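Local coordinates for beta-galactosidase (Trichoderma reesei, PDB 3OG2), which probably hydrolyses terminal non-reducing beta-D-galactose residues of beta-D-galactosides, as a family 35 glycoside hydrolase built round a TIM barrel, at residues Ser44-Pro49 with Ser74-Trp79; Pro49-Val54 with Ile119-Ser124; Met323-Thr328 with Ala346-Asp351. One frame throughout, in Å; residues are numbered along the deposited sequence.

Contacts 1 and 2 carry galactose-binding residues of the TIM barrel; contact 3 lies beside them. Contact 1 joins two neighbouring barrel strands and carries Y76, whose side chain lies about 3 Å from those of N179 and E278, both galactose-binding residues. Contact 2 shares P49 with it, their centres 7 Å apart, and brings in the sugar-binding loop I119-E122; Y76 CD2 packs 3.5 Å from A121 CB. Contact 3 ties M323-T328 to A346-D351 with its centre 12 Å from each of the other two. Backbone bonds, probable ones, reach it from both: T324 N to E46 O (3.1 Å) and T328 N to R51 O (3.1 Å). M323 comes within about 6 Å of Y76, side chain to side chain.

Contact 1: Ser44-Pro49 with Ser74-Trp79; sequences SGEVHP and SFYVDW
E46 leans over S74 on the sheet face that both side chains share. Its CB stands 4.0 Å from S74 O. CG, anti to the backbone N (chi1 -168°), is slightly nearer that oxygen, and the bend at chi2 (87°) brings CD to 3.4 Å from S74 O. At the tip the two oxygens serve different partners. OE1 accepts a short hydrogen bond from S74 OG, 2.6 Å away and above the carboxylate plane, and another from N320. OE2 turns its anti lone pair to H48 NE2, 2.8 Å off and in the imidazole plane, and also forms a salt bridge with R114; with these donors round it, the carboxylate is probably ionised. OE2 also lies 3.8 Å above one face of the Y76 ring, toward its rim.

E46 and S74 sit on parallel, adjacent strands of the TIM barrel, the flanks of a beta-alpha-beta unit whose crossover is helix 58-66. S74 straddles E46: its N donates to G45 O and its O accepts from V47 N, both at 3.0 Å.

Further along, H48 and Y76 lie side by side, pointing the same way, with Y76 CB over the imidazole face, 4.3 Å from its centroid. Y76, a galactose-binding residue, bonds through OH to N179. Past H48, P49 CD rests 3.7 Å from F75 CB, the two side chains crossing at about a right angle.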
ATOM      1  N   SER A  44      -7.950   0.596 -10.532  1.00  6.84           N
ATOM      2  CA  SER A  44      -7.093   1.461  -9.727  1.00  7.22           C
ATOM      3  C   SER A  44      -6.320   0.695  -8.697  1.00  6.32           C
ATOM      4  O   SER A  44      -6.826  -0.332  -8.222  1.00  8.05           O
ATOM      5  CB  SER A  44      -8.043   2.479  -9.047  1.00 10.08           C
ATOM      6  OG  SER A  44      -7.296   3.372  -8.212  1.00 10.60           O
ATOM      7  N   GLY A  45      -5.167   1.229  -8.350  1.00  7.60           N
ATOM      8  CA  GLY A  45      -4.372   0.634  -7.284  1.00  8.66           C
ATOM      9  C   GLY A  45      -4.129   1.660  -6.183  1.00  6.60           C
ATOM     10  O   GLY A  45      -3.812   2.810  -6.517  1.00  7.87           O
ATOM     11  N   GLU A  46      -4.127   1.272  -4.944  1.00  6.35           N
ATOM     12  CA  GLU A  46      -3.878   2.189  -3.850  1.00  5.92           C
ATOM     13  C   GLU A  46      -2.363   2.348  -3.597  1.00  6.07           C
ATOM     14  O   GLU A  46      -1.660   1.332  -3.486  1.00  7.01           O
ATOM     15  CB  GLU A  46      -4.503   1.648  -2.546  1.00  6.76           C
ATOM     16  CG  GLU A  46      -4.508   2.693  -1.461  1.00  7.07           C
ATOM     17  CD  GLU A  46      -5.687   3.626  -1.427  1.00  7.52           C
ATOM     18  OE1 GLU A  46      -6.627   3.533  -2.274  1.00  8.26           O
ATOM     19  OE2 GLU A  46      -5.704   4.515  -0.518  1.00  8.39           O
ATOM     20  N   VAL A  47      -1.945   3.609  -3.502  1.00  6.20           N
ATOM     21  CA  VAL A  47      -0.552   4.011  -3.215  1.00  6.47           C
ATOM     22  C   VAL A  47      -0.607   5.197  -2.267  1.00  6.45           C
ATOM     23  O   VAL A  47      -1.383   6.105  -2.524  1.00  7.51           O
ATOM     24  CB  VAL A  47       0.192   4.417  -4.491  1.00  7.55           C
ATOM     25  CG1 VAL A  47       1.611   4.920  -4.164  1.00  9.61           C
ATOM     26  CG2 VAL A  47       0.231   3.274  -5.504  1.00  8.41           C
ATOM     27  N   HIS A  48       0.204   5.189  -1.224  1.00  6.37           N
ATOM     28  CA  HIS A  48       0.148   6.302  -0.255  1.00  6.85           C
ATOM     29  C   HIS A  48       1.440   7.073  -0.351  1.00  6.42           C
ATOM     30  O   HIS A  48       2.486   6.559   0.007  1.00  8.01           O
ATOM     31  CB  HIS A  48      -0.018   5.790   1.165  1.00  7.18           C
ATOM     32  CG  HIS A  48      -1.363   5.114   1.335  1.00  6.30           C
ATOM     33  ND1 HIS A  48      -1.666   4.337   2.391  1.00  6.94           N
ATOM     34  CD2 HIS A  48      -2.454   5.200   0.514  1.00  6.42           C
ATOM     35  CE1 HIS A  48      -2.936   3.915   2.211  1.00  6.28           C
ATOM     36  NE2 HIS A  48      -3.429   4.414   1.087  1.00  6.68           N
ATOM     37  N   PRO A  49       1.420   8.299  -0.883  1.00  7.59           N
ATOM     38  CA  PRO A  49       2.681   9.020  -1.154  1.00  7.99           C
ATOM     39  C   PRO A  49       3.513   9.178   0.101  1.00  7.29           C
ATOM     40  O   PRO A  49       4.748   9.144   0.027  1.00  8.60           O
ATOM     41  CB  PRO A  49       2.231  10.362  -1.729  1.00 10.82           C
ATOM     42  CG  PRO A  49       0.777  10.469  -1.493  1.00 17.24           C
ATOM     43  CD  PRO A  49       0.235   9.051  -1.355  1.00 10.97           C
ATOM     44  N   SER A  74      -5.333   5.388  -6.454  1.00  6.39           N
ATOM     45  CA  SER A  74      -6.024   6.022  -5.339  1.00  6.48           C
ATOM     46  C   SER A  74      -5.049   6.292  -4.215  1.00  5.98           C
ATOM     47  O   SER A  74      -4.232   5.432  -3.928  1.00  7.41           O
ATOM     48  CB  SER A  74      -7.114   5.028  -4.889  1.00  7.80           C
ATOM     49  OG  SER A  74      -7.751   5.467  -3.694  1.00  8.69           O
ATOM     50  N   PHE A  75      -5.137   7.494  -3.608  1.00  6.60           N
ATOM     51  CA  PHE A  75      -4.158   7.817  -2.579  1.00  6.39           C
ATOM     52  C   PHE A  75      -4.811   8.543  -1.424  1.00  6.10           C
ATOM     53  O   PHE A  75      -5.724   9.349  -1.611  1.00  7.24           O
ATOM     54  CB  PHE A  75      -3.022   8.663  -3.131  1.00  7.46           C
ATOM     55  CG  PHE A  75      -3.398  10.078  -3.567  1.00  6.54           C
ATOM     56  CD1 PHE A  75      -3.990  10.345  -4.808  1.00  7.55           C
ATOM     57  CD2 PHE A  75      -3.161  11.148  -2.696  1.00  8.01           C
ATOM     58  CE1 PHE A  75      -4.303  11.665  -5.172  1.00  7.29           C
ATOM     59  CE2 PHE A  75      -3.460  12.458  -3.081  1.00  8.78           C
ATOM     60  CZ  PHE A  75      -4.030  12.711  -4.314  1.00  8.68           C
ATOM     61  N   TYR A  76      -4.281   8.288  -0.231  1.00  6.78           N
ATOM     62  CA  TYR A  76      -4.610   9.067   0.952  1.00  6.35           C
ATOM     63  C   TYR A  76      -3.610  10.210   1.086  1.00  5.72           C
ATOM     64  O   TYR A  76      -2.455  10.108   0.608  1.00  6.90           O
ATOM     65  CB  TYR A  76      -4.534   8.196   2.211  1.00  7.27           C
ATOM     66  CG  TYR A  76      -5.733   7.314   2.485  1.00  6.31           C
ATOM     67  CD1 TYR A  76      -7.066   7.761   2.359  1.00  6.39           C
ATOM     68  CD2 TYR A  76      -5.483   6.023   2.976  1.00  7.40           C
ATOM     69  CE1 TYR A  76      -8.126   6.888   2.677  1.00  6.64           C
ATOM     70  CE2 TYR A  76      -6.535   5.177   3.288  1.00  7.11           C
ATOM     71  CZ  TYR A  76      -7.840   5.621   3.135  1.00  6.71           C
ATOM     72  OH  TYR A  76      -8.838   4.734   3.440  1.00  7.69           O
ATOM     73  N   VAL A  77      -4.039  11.224   1.840  1.00  6.22           N
ATOM     74  CA  VAL A  77      -3.123  12.234   2.397  1.00  7.02           C
ATOM     75  C   VAL A  77      -3.237  12.147   3.905  1.00  6.52           C
ATOM     76  O   VAL A  77      -4.378  12.014   4.412  1.00  7.47           O
ATOM     77  CB  VAL A  77      -3.456  13.650   1.918  1.00  7.98           C
ATOM     78  CG1 VAL A  77      -2.420  14.620   2.482  1.00  8.13           C
ATOM     79  CG2 VAL A  77      -3.560  13.724   0.408  1.00  8.51           C
ATOM     80  N   ASP A  78      -2.114  12.173   4.626  1.00  7.15           N
ATOM     81  CA  ASP A  78      -2.111  12.033   6.081  1.00  7.28           C
ATOM     82  C   ASP A  78      -1.958  13.397   6.723  1.00  6.54           C
ATOM     83  O   ASP A  78      -0.856  13.990   6.746  1.00  7.30           O
ATOM     84  CB  ASP A  78      -0.955  11.081   6.450  1.00  7.51           C
ATOM     85  CG  ASP A  78      -0.892  10.786   7.911  1.00  7.13           C
ATOM     86  OD1 ASP A  78      -1.637  11.332   8.745  1.00  8.93           O
ATOM     87  OD2 ASP A  78      -0.017   9.912   8.292  1.00  9.31           O
ATOM     88  N   TRP A  79      -3.063  13.900   7.280  1.00  6.72           N
ATOM     89  CA  TRP A  79      -3.101  15.241   7.885  1.00  6.56           C
ATOM     90  C   TRP A  79      -2.026  15.366   8.961  1.00  6.41           C
ATOM     91  O   TRP A  79      -1.380  16.428   9.067  1.00  7.28           O
ATOM     92  CB  TRP A  79      -4.532  15.409   8.452  1.00  7.46           C
ATOM     93  CG  TRP A  79      -4.809  16.654   9.221  1.00  6.49           C
ATOM     94  CD1 TRP A  79      -4.078  17.837   9.334  1.00  6.98           C
ATOM     95  CD2 TRP A  79      -5.981  16.850  10.035  1.00  6.72           C
ATOM     96  NE1 TRP A  79      -4.732  18.712  10.156  1.00  7.06           N
ATOM     97  CE2 TRP A  79      -5.901  18.138  10.604  1.00  7.24           C
ATOM     98  CE3 TRP A  79      -7.081  16.053  10.334  1.00  6.77           C
ATOM     99  CZ2 TRP A  79      -6.878  18.642  11.449  1.00  7.73           C
ATOM    100  CZ3 TRP A  79      -8.057  16.536  11.169  1.00  7.58           C
ATOM    101  CH2 TRP A  79      -7.943  17.826  11.720  1.00  8.59           C
TER

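Contact 2: Pro49-Val54 with Ile119-Ser124; sequences PFRLPV and INAEVS
The loop I119-S124 contributes I119, N120, A121 and E122 to the galactose site, where R51 bonds the loop and F50 packs against it; no galactose is bound in this model. R51 reaches in with its chain extended from CG to NE and meets the loop end-on. NH1 and NH2 both donate to A121 O, each at 2.9 Å from that oxygen. The carbonyl oxygen lies within 1° of the guanidinium plane, and both donors lie in the carbonyl plane, so the two flat groups are nearly coplanar. Each hydrogen bond is bent, with about 145° at the hydrogen, as expected when a pair of nitrogens converges on a single atom.

Both segments follow barrel strands, 38-47 and 110-116, at their C-terminal ends, where TIM-barrel enzymes carry their active sites. R51 is thus a second-shell residue: it grips the carbonyl of A121 while the A121 N, with N120 ND2 and E122 OE2, bonds a glycerol that probably came from the crystallisation liquor. OE1 of E122 is bonded to Y342 OH. The guanidinium is itself fixed by N329 at NH2 and H48 at NH1, and by a cation-pi contact with Y342.

V123 CG1 lies over one guanidinium face, 3.2 Å above its plane and offset toward the rim; it is set anti to the carbonyl carbon (chi1 -58°). The same methyl touches F50 as well, 3.7 Å from CE1. Farther up the loop F50 and I119 reach toward each other tip to tip, with CZ of the ring 4.2 Å from CD1 of I119. N120, A121 and E122 all have positive phi, and V123 N closes the bend on N120 O at 3.3 Å.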
ATOM      1  N   PRO A  49       1.420   8.299  -0.883  1.00  7.59           N
ATOM      2  CA  PRO A  49       2.681   9.020  -1.154  1.00  7.99           C
ATOM      3  C   PRO A  49       3.513   9.178   0.101  1.00  7.29           C
ATOM      4  O   PRO A  49       4.748   9.144   0.027  1.00  8.60           O
ATOM      5  CB  PRO A  49       2.231  10.362  -1.729  1.00 10.82           C
ATOM      6  CG  PRO A  49       0.777  10.469  -1.493  1.00 17.24           C
ATOM      7  CD  PRO A  49       0.235   9.051  -1.355  1.00 10.97           C
ATOM      8  N   PHE A  50       2.866   9.362   1.256  1.00  6.87           N
ATOM      9  CA  PHE A  50       3.654   9.577   2.465  1.00  7.95           C
ATOM     10  C   PHE A  50       4.349   8.336   2.980  1.00  6.57           C
ATOM     11  O   PHE A  50       5.178   8.470   3.892  1.00  8.91           O
ATOM     12  CB  PHE A  50       2.724  10.184   3.550  1.00  8.62           C
ATOM     13  CG  PHE A  50       1.490   9.345   3.815  1.00  8.04           C
ATOM     14  CD1 PHE A  50       1.546   8.280   4.711  1.00  8.27           C
ATOM     15  CD2 PHE A  50       0.286   9.655   3.155  1.00  8.85           C
ATOM     16  CE1 PHE A  50       0.436   7.470   4.960  1.00  8.51           C
ATOM     17  CE2 PHE A  50      -0.801   8.820   3.397  1.00  9.07           C
ATOM     18  CZ  PHE A  50      -0.744   7.740   4.264  1.00  8.54           C
ATOM     19  N   ARG A  51       4.044   7.168   2.424  1.00  6.52           N
ATOM     20  CA  ARG A  51       4.730   5.922   2.822  1.00  7.46           C
ATOM     21  C   ARG A  51       5.945   5.609   1.935  1.00  7.47           C
ATOM     22  O   ARG A  51       6.607   4.595   2.142  1.00  8.08           O
ATOM     23  CB  ARG A  51       3.746   4.769   2.789  1.00  7.43           C
ATOM     24  CG  ARG A  51       2.918   4.789   4.113  1.00  7.99           C
ATOM     25  CD  ARG A  51       1.751   3.824   4.070  1.00  7.61           C
ATOM     26  NE  ARG A  51       1.343   3.400   5.422  1.00  6.83           N
ATOM     27  CZ  ARG A  51       0.098   3.273   5.841  1.00  6.10           C
ATOM     28  NH1 ARG A  51      -0.972   3.621   5.128  1.00  6.42           N
ATOM     29  NH2 ARG A  51      -0.031   2.791   7.073  1.00  6.30           N
ATOM     30  N   LEU A  52       6.303   6.534   1.032  1.00  7.37           N
ATOM     31  CA  LEU A  52       7.477   6.400   0.165  1.00  7.93           C
ATOM     32  C   LEU A  52       8.059   7.801  -0.002  1.00  7.41           C
ATOM     33  O   LEU A  52       7.697   8.500  -0.970  1.00  8.55           O
ATOM     34  CB  LEU A  52       7.105   5.763  -1.193  1.00  7.68           C
ATOM     35  CG  LEU A  52       8.304   5.591  -2.141  1.00  9.25           C
ATOM     36  CD1 LEU A  52       9.407   4.768  -1.542  1.00 12.82           C
ATOM     37  CD2 LEU A  52       7.815   4.953  -3.443  1.00 11.41           C
ATOM     38  N   PRO A  53       8.884   8.245   0.939  1.00  7.48           N
ATOM     39  CA  PRO A  53       9.371   9.642   0.935  1.00  7.99           C
ATOM     40  C   PRO A  53      10.558   9.810   0.013  1.00  9.08           C
ATOM     41  O   PRO A  53      11.584  10.416   0.388  1.00 10.94           O
ATOM     42  CB  PRO A  53       9.732   9.852   2.408  1.00 10.39           C
ATOM     43  CG  PRO A  53      10.249   8.486   2.846  1.00  9.54           C
ATOM     44  CD  PRO A  53       9.328   7.498   2.120  1.00  8.19           C
ATOM     45  N   VAL A  54      10.403   9.314  -1.207  1.00  8.30           N
ATOM     46  CA  VAL A  54      11.471   9.430  -2.238  1.00  8.46           C
ATOM     47  C   VAL A  54      10.764   9.861  -3.505  1.00  7.52           C
ATOM     48  O   VAL A  54      10.217   9.013  -4.250  1.00  8.23           O
ATOM     49  CB  VAL A  54      12.183   8.115  -2.477  1.00  8.31           C
ATOM     50  CG1 VAL A  54      13.279   8.265  -3.559  1.00  9.29           C
ATOM     51  CG2 VAL A  54      12.827   7.583  -1.186  1.00 10.78           C
ATOM     52  N   ILE A 119      -8.595   9.358   7.576  1.00  6.91           N
ATOM     53  CA  ILE A 119      -8.281   8.367   6.553  1.00  6.76           C
ATOM     54  C   ILE A 119      -8.184   6.936   7.086  1.00  6.31           C
ATOM     55  O   ILE A 119      -8.206   6.001   6.285  1.00  6.94           O
ATOM     56  CB  ILE A 119      -6.953   8.715   5.787  1.00  6.24           C
ATOM     57  CG1 ILE A 119      -5.734   8.770   6.694  1.00  6.56           C
ATOM     58  CG2 ILE A 119      -7.137   9.996   4.967  1.00  7.39           C
ATOM     59  CD1 ILE A 119      -4.415   8.794   5.944  1.00  6.84           C
ATOM     60  N   ASN A 120      -8.071   6.734   8.401  1.00  6.65           N
ATOM     61  CA  ASN A 120      -7.883   5.384   8.988  1.00  6.69           C
ATOM     62  C   ASN A 120      -6.510   4.887   8.543  1.00  5.68           C
ATOM     63  O   ASN A 120      -5.510   5.364   9.090  1.00  7.33           O
ATOM     64  CB  ASN A 120      -9.067   4.462   8.616  1.00  8.00           C
ATOM     65  CG  ASN A 120      -9.249   3.371   9.644  1.00  8.23           C
ATOM     66  OD1 ASN A 120      -9.440   3.657  10.862  1.00  9.20           O
ATOM     67  ND2 ASN A 120      -9.158   2.110   9.248  1.00  9.76           N
ATOM     68  N   ALA A 121      -6.428   3.993   7.553  1.00  6.46           N
ATOM     69  CA  ALA A 121      -5.181   3.745   6.832  1.00  6.62           C
ATOM     70  C   ALA A 121      -4.090   3.074   7.616  1.00  6.48           C
ATOM     71  O   ALA A 121      -2.938   2.933   7.146  1.00  6.91           O
ATOM     72  CB  ALA A 121      -4.613   5.030   6.207  1.00  7.14           C
ATOM     73  N   GLU A 122      -4.409   2.587   8.808  1.00  6.91           N
ATOM     74  CA  GLU A 122      -3.394   2.017   9.713  1.00  6.40           C
ATOM     75  C   GLU A 122      -2.237   2.992   9.984  1.00  6.83           C
ATOM     76  O   GLU A 122      -1.103   2.612  10.230  1.00  7.29           O
ATOM     77  CB  GLU A 122      -2.872   0.669   9.200  1.00  7.54           C
ATOM     78  CG  GLU A 122      -3.965  -0.430   9.328  1.00  8.24           C
ATOM     79  CD  GLU A 122      -5.042  -0.325   8.263  1.00  7.91           C
ATOM     80  OE1 GLU A 122      -4.707  -0.404   7.040  1.00 10.12           O
ATOM     81  OE2 GLU A 122      -6.247  -0.240   8.623  1.00 10.35           O
ATOM     82  N   VAL A 123      -2.566   4.296   9.970  1.00  6.70           N
ATOM     83  CA  VAL A 123      -1.607   5.340  10.314  1.00  7.01           C
ATOM     84  C   VAL A 123      -1.958   5.882  11.709  1.00  6.10           C
ATOM     85  O   VAL A 123      -3.108   5.776  12.179  1.00  6.75           O
ATOM     86  CB  VAL A 123      -1.524   6.516   9.327  1.00  6.98           C
ATOM     87  CG1 VAL A 123      -1.169   5.978   7.927  1.00  8.02           C
ATOM     88  CG2 VAL A 123      -2.767   7.402   9.294  1.00  8.64           C
ATOM     89  N   SER A 124      -0.953   6.499  12.344  1.00  6.28           N
ATOM     90  CA  SER A 124      -1.156   7.060  13.679  1.00  6.89           C
ATOM     91  C   SER A 124      -2.343   8.046  13.644  1.00  6.25           C
ATOM     92  O   SER A 124      -2.411   8.922  12.777  1.00  7.60           O
ATOM     93  CB  SER A 124       0.116   7.797  14.106  1.00  7.62           C
ATOM     94  OG  SER A 124      -0.063   8.244  15.452  1.00  7.99           O
TER

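Contact 3: Met323-Thr328 with Ala346-Asp351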
ATOM      1  N   MET A 323      -4.093  -2.773  -0.567  1.00  6.99           N
ATOM      2  CA  MET A 323      -3.114  -1.882  -1.201  1.00  6.92           C
ATOM      3  C   MET A 323      -2.625  -2.520  -2.514  1.00  6.41           C
ATOM      4  O   MET A 323      -2.657  -3.754  -2.657  1.00  7.16           O
ATOM      5  CB  MET A 323      -1.881  -1.745  -0.310  1.00  7.15           C
ATOM      6  CG  MET A 323      -2.150  -1.053   1.045  1.00  7.61           C
ATOM      7  SD  MET A 323      -2.818   0.612   0.875  1.00  7.06           S
ATOM      8  CE  MET A 323      -1.397   1.498   0.228  1.00  7.74           C
ATOM      9  N   THR A 324      -2.113  -1.695  -3.412  1.00  6.74           N
ATOM     10  CA  THR A 324      -1.345  -2.206  -4.552  1.00  6.34           C
ATOM     11  C   THR A 324       0.146  -2.060  -4.294  1.00  6.25           C
ATOM     12  O   THR A 324       0.886  -2.995  -4.571  1.00  7.49           O
ATOM     13  CB  THR A 324      -1.821  -1.524  -5.834  1.00  7.39           C
ATOM     14  OG1 THR A 324      -3.206  -1.928  -6.052  1.00  7.77           O
ATOM     15  CG2 THR A 324      -1.046  -1.977  -7.052  1.00  8.45           C
ATOM     16  N   PHE A 325       0.576  -0.940  -3.745  1.00  6.96           N
ATOM     17  CA  PHE A 325       1.930  -0.784  -3.225  1.00  6.65           C
ATOM     18  C   PHE A 325       1.764  -0.216  -1.808  1.00  6.79           C
ATOM     19  O   PHE A 325       1.155   0.872  -1.704  1.00  7.41           O
ATOM     20  CB  PHE A 325       2.788   0.141  -4.104  1.00  7.18           C
ATOM     21  CG  PHE A 325       4.064   0.550  -3.359  1.00  6.52           C
ATOM     22  CD1 PHE A 325       5.079  -0.362  -3.139  1.00  7.39           C
ATOM     23  CD2 PHE A 325       4.182   1.869  -2.897  1.00  8.58           C
ATOM     24  CE1 PHE A 325       6.229   0.029  -2.447  1.00  7.93           C
ATOM     25  CE2 PHE A 325       5.335   2.236  -2.214  1.00 10.77           C
ATOM     26  CZ  PHE A 325       6.354   1.322  -2.006  1.00  9.31           C
ATOM     27  N   GLY A 326       2.258  -0.863  -0.772  1.00  6.74           N
ATOM     28  CA  GLY A 326       2.052  -0.439   0.585  1.00  7.76           C
ATOM     29  C   GLY A 326       3.115   0.488   1.118  1.00  6.85           C
ATOM     30  O   GLY A 326       2.826   1.451   1.833  1.00  8.94           O
ATOM     31  N   GLY A 327       4.408   0.247   0.827  1.00  8.93           N
ATOM     32  CA  GLY A 327       5.459   1.084   1.378  1.00  8.32           C
ATOM     33  C   GLY A 327       5.712   0.826   2.875  1.00  7.45           C
ATOM     34  O   GLY A 327       5.537  -0.303   3.382  1.00  8.35           O
ATOM     35  N   THR A 328       6.158   1.885   3.553  1.00  6.66           N
ATOM     36  CA  THR A 328       6.705   1.697   4.881  1.00  6.99           C
ATOM     37  C   THR A 328       6.173   2.735   5.850  1.00  6.84           C
ATOM     38  O   THR A 328       6.083   3.937   5.484  1.00  7.52           O
ATOM     39  CB  THR A 328       8.246   1.857   4.805  1.00  8.54           C
ATOM     40  OG1 THR A 328       8.719   0.890   3.806  1.00 10.17           O
ATOM     41  CG2 THR A 328       8.923   1.537   6.111  1.00  9.18           C
ATOM     42  N   ALA A 346       1.000  -7.020  -0.609  1.00  6.57           N
ATOM     43  CA  ALA A 346       0.450  -6.463  -1.846  1.00  6.93           C
ATOM     44  C   ALA A 346       1.160  -7.015  -3.082  1.00  6.75           C
ATOM     45  O   ALA A 346       2.233  -7.618  -3.026  1.00  8.01           O
ATOM     46  CB  ALA A 346       0.592  -4.943  -1.826  1.00  6.78           C
ATOM     47  N   SER A 347       0.515  -6.770  -4.219  1.00  6.82           N
ATOM     48  CA  SER A 347       1.089  -7.213  -5.518  1.00  8.04           C
ATOM     49  C   SER A 347       2.420  -6.559  -5.813  1.00  6.76           C
ATOM     50  O   SER A 347       3.221  -7.210  -6.489  1.00  8.09           O
ATOM     51  CB  SER A 347       0.129  -6.946  -6.666  1.00  8.24           C
ATOM     52  OG  SER A 347      -0.221  -5.585  -6.752  1.00  9.89           O
ATOM     53  N   ILE A 348       2.659  -5.347  -5.339  1.00  6.39           N
ATOM     54  CA  ILE A 348       3.992  -4.738  -5.417  1.00  6.95           C
ATOM     55  C   ILE A 348       4.569  -4.722  -4.004  1.00  6.96           C
ATOM     56  O   ILE A 348       3.913  -4.188  -3.109  1.00  7.73           O
ATOM     57  CB  ILE A 348       3.915  -3.321  -5.991  1.00  6.72           C
ATOM     58  CG1 ILE A 348       3.178  -3.310  -7.342  1.00  6.92           C
ATOM     59  CG2 ILE A 348       5.301  -2.732  -6.071  1.00  7.86           C
ATOM     60  CD1 ILE A 348       2.925  -1.931  -7.942  1.00  8.53           C
ATOM     61  N   ARG A 349       5.730  -5.355  -3.819  1.00  6.84           N
ATOM     62  CA  ARG A 349       6.289  -5.467  -2.481  1.00  7.32           C
ATOM     63  C   ARG A 349       6.719  -4.093  -1.953  1.00  7.70           C
ATOM     64  O   ARG A 349       6.885  -3.113  -2.719  1.00  8.13           O
ATOM     65  CB  ARG A 349       7.545  -6.313  -2.524  1.00  8.20           C
ATOM     66  CG  ARG A 349       7.292  -7.800  -2.830  1.00  8.23           C
ATOM     67  CD  ARG A 349       8.651  -8.486  -2.783  1.00  9.76           C
ATOM     68  NE  ARG A 349       8.600  -9.906  -3.157  1.00  9.66           N
ATOM     69  CZ  ARG A 349       8.350 -10.870  -2.308  1.00 10.28           C
ATOM     70  NH1 ARG A 349       8.105 -10.626  -1.006  1.00 11.26           N
ATOM     71  NH2 ARG A 349       8.354 -12.133  -2.761  1.00 12.99           N
ATOM     72  N   GLU A 350       7.000  -4.055  -0.647  1.00  7.39           N
ATOM     73  CA  GLU A 350       7.485  -2.834   0.005  1.00  7.85           C
ATOM     74  C   GLU A 350       8.733  -2.298  -0.638  1.00  7.75           C
ATOM     75  O   GLU A 350       8.918  -1.093  -0.691  1.00  9.03           O
ATOM     76  CB  GLU A 350       7.742  -3.218   1.476  1.00  8.52           C
ATOM     77  CG  GLU A 350       8.288  -2.073   2.306  1.00  8.86           C
ATOM     78  CD  GLU A 350       8.334  -2.434   3.787  1.00  9.10           C
ATOM     79  OE1 GLU A 350       8.218  -3.652   4.114  1.00 10.29           O
ATOM     80  OE2 GLU A 350       8.468  -1.522   4.642  1.00 10.89           O
ATOM     81  N   ASP A 351       9.603  -3.212  -1.115  1.00  7.77           N
ATOM     82  CA  ASP A 351      10.851  -2.805  -1.806  1.00  8.79           C
ATOM     83  C   ASP A 351      10.622  -2.601  -3.310  1.00  8.55           C
ATOM     84  O   ASP A 351      11.608  -2.421  -4.045  1.00 10.07           O
ATOM     85  CB  ASP A 351      11.953  -3.798  -1.478  1.00 10.30           C
ATOM     86  CG  ASP A 351      11.736  -5.166  -2.078  1.00 12.05           C
ATOM     87  OD1 ASP A 351      10.786  -5.380  -2.865  1.00 11.12           O
ATOM     88  OD2 ASP A 351      12.538  -6.101  -1.770  1.00 13.94           O
TER
HETATM   89  O   HOH W   1      -2.159  -5.794  -4.472  1.00  8.27           O
HETATM   90  O   HOH W   2       3.849  -3.125  -0.586  1.00  7.84           O
HETATM   91  O   HOH W   3       8.897   1.632   1.080  1.00 19.04           O
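T328 OG1 donates to E350 OE2 across a short 2.6 Å, meeting the anti lone pair of that oxygen. The two side chains cross at about a right angle. E350 gets there by a CG anti to the backbone N (chi1 179°) and a chain that stays extended beyond it. At the other end of the contact I348 N gives a 3.0 Å hydrogen bond to T324 O, approaching nearly along the C=O axis. Between the two lies F325, whose ring edge is turned to the opposite backbone: CE1 is 3.2 Å from R349 O, which lies close to the ring plane, as does E350 O. G327 N covers a face of the same ring, 3.6 Å above its centre, and I348 CG2 packs 3.8 Å from CD1 of F325.

Water bridges the two segments at three places. One molecule links M323 O to S347 N, a second accepts from G326 N and donates to I348 O, and a third donates to T328 OG1 and, at longer range, to E350 O.

In the next shell, S341 holds E350 OE1 and D343 bonds E350 N, while T324 OG1 is tied back to I321 O at the end of strand 318-321. Both segments belong to the long loop that leads from this barrel strand to helix 357-370; the peptide before M323 is cis. T324, F325 and I348 rest against helix 58-66, S347 and I348 against helix 357-370, and the backbone at T324 and F325 bonds to E46 of strand 38-47.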